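Long-range contacts in kinesin-like protein Nod (Drosophila melanogaster, PDB 3DC4), which is a nonmotile kinesin that hydrolyses ATP, tracks microtubule ends and is required for segregating non-exchange chromosomes in meiosis: residues S43-P48 / A310-H315; Q95-A100 / T294-S299; S155-Y160 / Q182-L187. All blocks are in the same frame, centred on the assembly; numbering follows the deposited sequence.

Contact 1. Residues S43-P48 / A310-H315; sequences SVVQFP and ACISPH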
loop_
_atom_site.group_PDB
_atom_site.type_symbol
_atom_site.label_atom_id
_atom_site.label_comp_id
_atom_site.label_asym_id
_atom_site.label_seq_id
_atom_site.Cartn_x
_atom_site.Cartn_y
_atom_site.Cartn_z
ATOM N N SER A 43 9.222 24.790 -5.084
ATOM C CA SER A 43 9.053 23.529 -4.371
ATOM C C SER A 43 10.037 23.399 -3.218
ATOM O O SER A 43 11.219 23.708 -3.360
ATOM C CB SER A 43 9.238 22.345 -5.319
ATOM O OG SER A 43 9.135 21.121 -4.612
ATOM N N VAL A 44 9.542 22.936 -2.076
ATOM C CA VAL A 44 10.390 22.752 -0.910
ATOM C C VAL A 44 11.196 21.475 -1.090
ATOM O O VAL A 44 12.141 21.212 -0.349
ATOM C CB VAL A 44 9.556 22.619 0.380
ATOM C CG1 VAL A 44 8.696 23.854 0.570
ATOM C CG2 VAL A 44 8.694 21.368 0.315
ATOM N N VAL A 45 10.801 20.676 -2.074
ATOM C CA VAL A 45 11.481 19.420 -2.351
ATOM C C VAL A 45 12.594 19.645 -3.363
ATOM O O VAL A 45 12.365 20.140 -4.465
ATOM C CB VAL A 45 10.506 18.366 -2.910
ATOM C CG1 VAL A 45 11.241 17.042 -3.122
ATOM C CG2 VAL A 45 9.334 18.175 -1.955
ATOM N N GLN A 46 13.808 19.285 -2.980
ATOM C CA GLN A 46 14.931 19.466 -3.871
ATOM C C GLN A 46 15.569 18.140 -4.227
ATOM O O GLN A 46 15.880 17.334 -3.351
ATOM C CB GLN A 46 15.977 20.361 -3.214
ATOM C CG GLN A 46 17.098 20.769 -4.133
ATOM C CD GLN A 46 18.343 21.168 -3.373
ATOM O OE1 GLN A 46 18.287 21.994 -2.456
ATOM N NE2 GLN A 46 19.483 20.583 -3.751
ATOM N N PHE A 47 15.741 17.912 -5.522
ATOM C CA PHE A 47 16.395 16.704 -5.992
ATOM C C PHE A 47 17.782 17.171 -6.427
ATOM O O PHE A 47 17.926 17.823 -7.451
ATOM C CB PHE A 47 15.624 16.092 -7.165
ATOM C CG PHE A 47 14.265 15.573 -6.785
ATOM C CD1 PHE A 47 13.169 16.429 -6.713
ATOM C CD2 PHE A 47 14.085 14.230 -6.465
ATOM C CE1 PHE A 47 11.915 15.955 -6.326
ATOM C CE2 PHE A 47 12.833 13.748 -6.077
ATOM C CZ PHE A 47 11.748 14.614 -6.008
ATOM N N PRO A 48 18.818 16.857 -5.635
ATOM C CA PRO A 48 20.203 17.243 -5.920
ATOM C C PRO A 48 20.639 16.959 -7.355
ATOM O O PRO A 48 20.342 15.899 -7.904
ATOM C CB PRO A 48 21.003 16.427 -4.908
ATOM C CG PRO A 48 20.061 16.304 -3.755
ATOM C CD PRO A 48 18.752 16.004 -4.439
ATOM N N ALA A 310 5.628 7.215 0.358
ATOM C CA ALA A 310 5.412 8.481 1.057
ATOM C C ALA A 310 5.056 9.516 0.016
ATOM O O ALA A 310 5.825 9.766 -0.902
ATOM C CB ALA A 310 6.687 8.915 1.773
ATOM N N CYS A 311 3.882 10.105 0.146
ATOM C CA CYS A 311 3.462 11.130 -0.788
ATOM C C CYS A 311 3.634 12.449 -0.054
ATOM O O CYS A 311 3.175 12.584 1.080
ATOM C CB CYS A 311 1.994 10.927 -1.171
ATOM S SG CYS A 311 1.698 9.383 -2.171
ATOM N N ILE A 312 4.283 13.413 -0.703
ATOM C CA ILE A 312 4.546 14.714 -0.091
ATOM C C ILE A 312 4.195 15.903 -0.966
ATOM O O ILE A 312 4.283 15.851 -2.191
ATOM C CB ILE A 312 6.030 14.856 0.280
ATOM C CG1 ILE A 312 6.898 14.725 -0.978
ATOM C CG2 ILE A 312 6.411 13.796 1.310
ATOM C CD1 ILE A 312 8.391 14.916 -0.737
ATOM N N SER A 313 3.806 16.979 -0.299
ATOM C CA SER A 313 3.458 18.218 -0.959
ATOM C C SER A 313 4.736 19.008 -1.240
ATOM O O SER A 313 5.682 18.978 -0.453
ATOM C CB SER A 313 2.548 19.040 -0.049
ATOM O OG SER A 313 2.293 20.303 -0.622
ATOM N N PRO A 314 4.797 19.685 -2.391
ATOM C CA PRO A 314 5.975 20.483 -2.744
ATOM C C PRO A 314 5.795 21.914 -2.243
ATOM O O PRO A 314 6.665 22.766 -2.429
ATOM C CB PRO A 314 5.974 20.421 -4.262
ATOM C CG PRO A 314 4.506 20.470 -4.564
ATOM C CD PRO A 314 3.949 19.468 -3.578
ATOM N N HIS A 315 4.652 22.161 -1.611
ATOM C CA HIS A 315 4.301 23.491 -1.108
ATOM C C HIS A 315 4.917 23.851 0.237
ATOM O O HIS A 315 4.906 23.055 1.176
ATOM C CB HIS A 315 2.781 23.621 -0.999
ATOM C CG HIS A 315 2.043 23.165 -2.219
ATOM N ND1 HIS A 315 2.307 23.655 -3.481
ATOM C CD2 HIS A 315 1.042 22.267 -2.367
ATOM C CE1 HIS A 315 1.500 23.078 -4.352
ATOM N NE2 HIS A 315 0.722 22.230 -3.702
#
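Pro-314 O takes two donors: Val-44 N at 2.9 Å, in a fairly straight hydrogen bond, and the CA of Ser-43 in a CA-H...O contact of 3.2 Å. The contact joins the exit of central strand 305-312 of the kinesin motor domain to the chain entering the small antiparallel sheet begun by 45-46, and an ST turn shapes each partner. In the first, Ser-43 OG stands anti to the backbone N (chi1 177°), where it accepts a hydrogen bond from Val-45 N at 3.1 Å, is hydrogen-bonded to Glu-30 and lies against Pro-314 CB. In the second, Ser-313 OG accepts from His-315 N and is also bonded to Asp-318, and the side chain touches Gln-103 of the ADP pocket. Serine suits both places because its short hydroxyl can accept from the amide N two residues on. An alanine in place of Ser-43 would probably leave the Val-45 amide and Glu-30 without this partner and set the turn free to shift. Branched apolar residues pack alongside: Val-44 lays CG1 and CG2 about the Pro-314 carbonyl, while the side chains of Val-45 and Ile-312 cross obliquely, with Val-45 CG2 3.6 Å from Ile-312 CD1.

Contact 2. Residues Q95-A100 / T294-S299; sequences QCTALA and TVLQAS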
loop_
_atom_site.group_PDB
_atom_site.type_symbol
_atom_site.label_atom_id
_atom_site.label_comp_id
_atom_site.label_asym_id
_atom_site.label_seq_id
_atom_site.Cartn_x
_atom_site.Cartn_y
_atom_site.Cartn_z
ATOM N N GLN A 95 3.394 -12.955 0.321
ATOM C CA GLN A 95 2.426 -11.919 0.655
ATOM C C GLN A 95 3.101 -10.586 0.339
ATOM O O GLN A 95 4.293 -10.418 0.597
ATOM C CB GLN A 95 2.053 -11.986 2.139
ATOM C CG GLN A 95 1.654 -13.375 2.640
ATOM C CD GLN A 95 0.587 -14.033 1.800
ATOM O OE1 GLN A 95 -0.355 -13.377 1.339
ATOM N NE2 GLN A 95 0.721 -15.346 1.599
ATOM N N CYS A 96 2.340 -9.652 -0.225
ATOM C CA CYS A 96 2.871 -8.344 -0.611
ATOM C C CYS A 96 1.969 -7.205 -0.157
ATOM O O CYS A 96 0.745 -7.302 -0.251
ATOM C CB CYS A 96 3.016 -8.256 -2.134
ATOM S SG CYS A 96 4.127 -9.468 -2.888
ATOM N N THR A 97 2.580 -6.117 0.302
ATOM C CA THR A 97 1.828 -4.953 0.750
ATOM C C THR A 97 2.460 -3.668 0.212
ATOM O O THR A 97 3.662 -3.462 0.337
ATOM C CB THR A 97 1.781 -4.883 2.286
ATOM O OG1 THR A 97 1.149 -6.068 2.794
ATOM C CG2 THR A 97 1.005 -3.659 2.748
ATOM N N ALA A 98 1.649 -2.831 -0.423
ATOM C CA ALA A 98 2.117 -1.553 -0.946
ATOM C C ALA A 98 1.228 -0.557 -0.217
ATOM O O ALA A 98 0.003 -0.577 -0.357
ATOM C CB ALA A 98 1.915 -1.468 -2.469
ATOM N N LEU A 99 1.852 0.306 0.575
ATOM C CA LEU A 99 1.110 1.270 1.367
ATOM C C LEU A 99 1.478 2.721 1.126
ATOM O O LEU A 99 2.646 3.107 1.216
ATOM C CB LEU A 99 1.272 0.918 2.853
ATOM C CG LEU A 99 0.621 1.783 3.930
ATOM C CD1 LEU A 99 0.456 0.949 5.191
ATOM C CD2 LEU A 99 1.470 3.023 4.203
ATOM N N ALA A 100 0.459 3.519 0.825
ATOM C CA ALA A 100 0.650 4.938 0.585
ATOM C C ALA A 100 0.249 5.671 1.858
ATOM O O ALA A 100 -0.784 5.376 2.477
ATOM C CB ALA A 100 -0.226 5.412 -0.588
ATOM N N THR A 294 -3.282 -5.592 12.487
ATOM C CA THR A 294 -4.066 -6.777 12.800
ATOM C C THR A 294 -4.641 -7.326 11.493
ATOM O O THR A 294 -4.514 -8.514 11.199
ATOM C CB THR A 294 -5.213 -6.437 13.779
ATOM O OG1 THR A 294 -4.656 -6.042 15.039
ATOM C CG2 THR A 294 -6.114 -7.645 13.996
ATOM N N VAL A 295 -5.251 -6.451 10.699
ATOM C CA VAL A 295 -5.822 -6.855 9.418
ATOM C C VAL A 295 -4.741 -7.385 8.478
ATOM O O VAL A 295 -4.967 -8.341 7.736
ATOM C CB VAL A 295 -6.539 -5.674 8.738
ATOM C CG1 VAL A 295 -7.010 -6.082 7.344
ATOM C CG2 VAL A 295 -7.724 -5.237 9.589
ATOM N N LEU A 296 -3.560 -6.776 8.518
ATOM C CA LEU A 296 -2.475 -7.204 7.646
ATOM C C LEU A 296 -1.534 -8.201 8.330
ATOM O O LEU A 296 -0.440 -8.459 7.843
ATOM C CB LEU A 296 -1.678 -5.979 7.167
ATOM C CG LEU A 296 -2.470 -4.899 6.413
ATOM C CD1 LEU A 296 -1.567 -3.717 6.106
ATOM C CD2 LEU A 296 -3.048 -5.483 5.122
ATOM N N GLN A 297 -1.966 -8.773 9.448
ATOM C CA GLN A 297 -1.140 -9.724 10.189
ATOM C C GLN A 297 -0.609 -10.872 9.338
ATOM O O GLN A 297 0.567 -11.224 9.433
ATOM C CB GLN A 297 -1.928 -10.300 11.360
ATOM C CG GLN A 297 -1.067 -11.070 12.335
ATOM C CD GLN A 297 -1.873 -11.634 13.474
ATOM O OE1 GLN A 297 -2.781 -10.979 13.979
ATOM N NE2 GLN A 297 -1.545 -12.853 13.891
ATOM N N ALA A 298 -1.475 -11.455 8.515
ATOM C CA ALA A 298 -1.081 -12.567 7.658
ATOM C C ALA A 298 -0.095 -12.131 6.582
ATOM O O ALA A 298 0.626 -12.956 6.028
ATOM C CB ALA A 298 -2.315 -13.194 7.009
ATOM N N SER A 299 -0.064 -10.837 6.277
ATOM C CA SER A 299 0.849 -10.343 5.254
ATOM C C SER A 299 2.149 -9.801 5.843
ATOM O O SER A 299 3.128 -9.614 5.124
ATOM C CB SER A 299 0.160 -9.273 4.407
ATOM O OG SER A 299 -0.921 -9.847 3.690
HETATM O O HOH W 1 3.153 -7.856 2.841
#
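Gln-95 leans on Ser-299 with the root of its side chain and sends its amide past it. CB rests 3.7 Å from Ser-299 CA; CG, the next atom out, lies 3.6 Å from Ala-298 O. The chain then bends (chi2 -52°), and the terminal amide finds its partners on strand 234-241: NE2 bonds to His-234 O, and OE1 takes a weak bond from the amide N of Arg-236. Glutamine suits the place, with methylenes to pack and an amide able both to give and to accept. Two residues on, Thr-97 faces the same way and divides its labour between its branches. Its OG1 lies 3.7 Å from Ser-299 CB and donates to a water at 2.7 Å, which in turn donates to Ser-299 O at 2.9 Å, so the water spans the two chains where no direct hydrogen bond does. Asn-238 also bonds to OG1, and to Ser-299 OG, fixing both hydroxyls from one neighbour. The methyl CG2 meets Leu-296 CD1 at 4.2 Å, a loose apolar touch. Leu-296 is where the chain leaves helix 291-295, and its O receives the amide N of Ser-299. The turn thus lies against the start of strand 96-101, which runs between strands 234-241 and 305-312 of the central sheet and leads on to the nucleotide-binding loop and helix 108-112.

Contact 3. Residues S155-Y160 / Q182-L187; sequences SFIEIY and QRCTCL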
loop_
_atom_site.group_PDB
_atom_site.type_symbol
_atom_site.label_atom_id
_atom_site.label_comp_id
_atom_site.label_asym_id
_atom_site.label_seq_id
_atom_site.Cartn_x
_atom_site.Cartn_y
_atom_site.Cartn_z
ATOM N N SER A 155 -10.834 -7.888 -2.052
ATOM C CA SER A 155 -11.543 -7.561 -0.827
ATOM C C SER A 155 -11.322 -6.065 -0.638
ATOM O O SER A 155 -10.327 -5.520 -1.118
ATOM C CB SER A 155 -11.016 -8.364 0.374
ATOM O OG SER A 155 -9.631 -8.187 0.609
ATOM N N PHE A 156 -12.272 -5.396 0.007
ATOM C CA PHE A 156 -12.181 -3.954 0.243
ATOM C C PHE A 156 -12.560 -3.701 1.694
ATOM O O PHE A 156 -13.726 -3.808 2.081
ATOM C CB PHE A 156 -13.139 -3.194 -0.687
ATOM C CG PHE A 156 -12.826 -1.718 -0.844
ATOM C CD1 PHE A 156 -12.187 -1.003 0.166
ATOM C CD2 PHE A 156 -13.210 -1.038 -2.000
ATOM C CE1 PHE A 156 -11.936 0.370 0.032
ATOM C CE2 PHE A 156 -12.965 0.332 -2.146
ATOM C CZ PHE A 156 -12.326 1.037 -1.121
ATOM N N ILE A 157 -11.559 -3.368 2.496
ATOM C CA ILE A 157 -11.760 -3.104 3.908
ATOM C C ILE A 157 -11.451 -1.647 4.229
ATOM O O ILE A 157 -10.517 -1.056 3.675
ATOM C CB ILE A 157 -10.842 -4.013 4.752
ATOM C CG1 ILE A 157 -11.279 -5.470 4.594
ATOM C CG2 ILE A 157 -10.876 -3.597 6.216
ATOM C CD1 ILE A 157 -10.294 -6.461 5.158
ATOM N N GLU A 158 -12.253 -1.073 5.115
ATOM C CA GLU A 158 -12.068 0.304 5.549
ATOM C C GLU A 158 -11.869 0.296 7.059
ATOM O O GLU A 158 -12.530 -0.456 7.770
ATOM C CB GLU A 158 -13.299 1.149 5.192
ATOM C CG GLU A 158 -13.356 2.513 5.883
ATOM C CD GLU A 158 -14.593 3.313 5.510
ATOM O OE1 GLU A 158 -15.684 2.716 5.406
ATOM O OE2 GLU A 158 -14.478 4.543 5.337
ATOM N N ILE A 159 -10.932 1.110 7.535
ATOM C CA ILE A 159 -10.668 1.223 8.963
ATOM C C ILE A 159 -11.036 2.644 9.377
ATOM O O ILE A 159 -10.309 3.592 9.083
ATOM C CB ILE A 159 -9.179 0.948 9.295
ATOM C CG1 ILE A 159 -8.808 -0.473 8.861
ATOM C CG2 ILE A 159 -8.933 1.126 10.796
ATOM C CD1 ILE A 159 -7.372 -0.865 9.166
ATOM N N TYR A 160 -12.191 2.777 10.027
ATOM C CA TYR A 160 -12.697 4.063 10.495
ATOM C C TYR A 160 -12.585 4.097 12.015
ATOM O O TYR A 160 -13.198 3.281 12.702
ATOM C CB TYR A 160 -14.165 4.232 10.083
ATOM C CG TYR A 160 -14.753 5.588 10.409
ATOM C CD1 TYR A 160 -14.217 6.748 9.856
ATOM C CD2 TYR A 160 -15.847 5.714 11.268
ATOM C CE1 TYR A 160 -14.752 8.002 10.148
ATOM C CE2 TYR A 160 -16.392 6.966 11.567
ATOM C CZ TYR A 160 -15.838 8.103 11.003
ATOM O OH TYR A 160 -16.362 9.344 11.286
ATOM N N GLN A 182 -9.188 -12.448 8.416
ATOM C CA GLN A 182 -9.399 -13.365 7.303
ATOM C C GLN A 182 -10.843 -13.371 6.817
ATOM O O GLN A 182 -11.099 -13.224 5.623
ATOM C CB GLN A 182 -8.979 -14.781 7.715
ATOM C CG GLN A 182 -9.066 -15.824 6.608
ATOM C CD GLN A 182 -8.218 -15.478 5.397
ATOM O OE1 GLN A 182 -8.564 -14.589 4.616
ATOM N NE2 GLN A 182 -7.098 -16.176 5.236
ATOM N N ARG A 183 -11.786 -13.535 7.740
ATOM C CA ARG A 183 -13.204 -13.571 7.385
ATOM C C ARG A 183 -13.758 -12.249 6.852
ATOM O O ARG A 183 -14.226 -11.405 7.620
ATOM C CB ARG A 183 -14.056 -13.993 8.586
ATOM C CG ARG A 183 -15.540 -14.138 8.249
ATOM C CD ARG A 183 -16.418 -14.143 9.492
ATOM N NE ARG A 183 -16.449 -12.838 10.148
ATOM C CZ ARG A 183 -16.949 -11.735 9.596
ATOM N NH1 ARG A 183 -17.465 -11.780 8.373
ATOM N NH2 ARG A 183 -16.928 -10.586 10.261
ATOM N N CYS A 184 -13.701 -12.079 5.537
ATOM C CA CYS A 184 -14.220 -10.887 4.875
ATOM C C CYS A 184 -14.399 -11.230 3.401
ATOM O O CYS A 184 -13.534 -11.851 2.789
ATOM C CB CYS A 184 -13.269 -9.699 5.044
ATOM S SG CYS A 184 -11.754 -9.802 4.083
ATOM N N THR A 185 -15.529 -10.821 2.841
ATOM C CA THR A 185 -15.865 -11.116 1.457
ATOM C C THR A 185 -14.839 -10.791 0.375
ATOM O O THR A 185 -14.352 -9.664 0.261
ATOM C CB THR A 185 -17.227 -10.473 1.085
ATOM O OG1 THR A 185 -17.315 -10.295 -0.332
ATOM C CG2 THR A 185 -17.403 -9.149 1.781
ATOM N N CYS A 186 -14.516 -11.812 -0.411
ATOM C CA CYS A 186 -13.584 -11.693 -1.522
ATOM C C CYS A 186 -14.423 -11.893 -2.778
ATOM O O CYS A 186 -14.982 -12.974 -2.987
ATOM C CB CYS A 186 -12.515 -12.786 -1.439
ATOM S SG CYS A 186 -11.423 -12.662 -0.014
ATOM N N LEU A 187 -14.537 -10.858 -3.605
ATOM C CA LEU A 187 -15.328 -10.972 -4.828
ATOM C C LEU A 187 -14.436 -11.379 -5.995
ATOM O O LEU A 187 -13.299 -10.928 -6.110
ATOM C CB LEU A 187 -16.038 -9.645 -5.139
ATOM C CG LEU A 187 -17.017 -9.129 -4.078
ATOM C CD1 LEU A 187 -17.614 -7.798 -4.531
ATOM C CD2 LEU A 187 -18.124 -10.156 -3.855
HETATM O O HOH W 2 -14.020 -7.155 1.472
#
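Ser-155 packs against the peptide group joining Thr-185 to Cys-186, with Ser-155 CB 3.6 Å from Thr-185 O and well off the peptide plane. A water lies 2.8 Å from the same Thr-185 O and can donate to it. That water accepts from the amide N of Phe-156 at 2.9 Å, linking strand 151-160 to the loop. The phenyl ring of Phe-156 takes no part: it leads away toward Leu-199 of helix 192-204 and Ala-222, leaving aliphatic and sulphur atoms to make the packing.

Cys-184 is central to it. Its SG stands between its own backbone N and carbonyl carbon (chi1 72°) and touches two residues of the strand, Ile-157 CD1 at 3.8 Å and Ser-155 CB at 4.0 Å. Ile-157 reaches it by an extended chain, its chi2 of 169° carrying CD1 outward from the strand. Cys-186 adds a lighter touch, its SG 4.3 Å from Ser-155 CB. The two sulphurs, Cys-184 SG and Cys-186 SG, are 5.0 Å apart and form no disulfide. Serine suits the place of Ser-155 because its side chain is small enough to let the loop come close, while OG is bonded to His-227 on strand 220-229. On the loop side, the amide N of Thr-185 is held by Asp-166.

The loop joins the short strands 164-166 and 187-188, both antiparallel partners of 151-160; it probably corresponds to loop 8, which in other kinesins lies on the microtubule-facing side. No hydrogen bond passes directly between 155-160 and 182-187. The chemistry therefore implies a seating by soft sulphur-to-carbon packing and one water that can bridge the two, with the more directional polar bonds of Ser-155 OG and Thr-185 N made to residues flanking the contact.

From the N terminus, the chain first passes 43-48, which waits longest for its partner: contact 1 closes only at 310-315, near the C-terminal end of the modelled chain. Inside that span, 95-100 opens contact 2, and 155-160 opens contact 3, which shuts soonest, at 182-187. Contact 2 then closes at 294-299. The three loops thus sit one within another and none cross. All three reach the central sheet: contact 1 ties the small outer sheet to one of its strands, contact 2 packs the exit of helix 291-295 on the neighbouring strand, and contact 3 seats the loop before strand 187-188 on strand 151-160. Contacts 2 and 3 touch, with Val-295 CG1 4.0 Å from Ile-157 CD1.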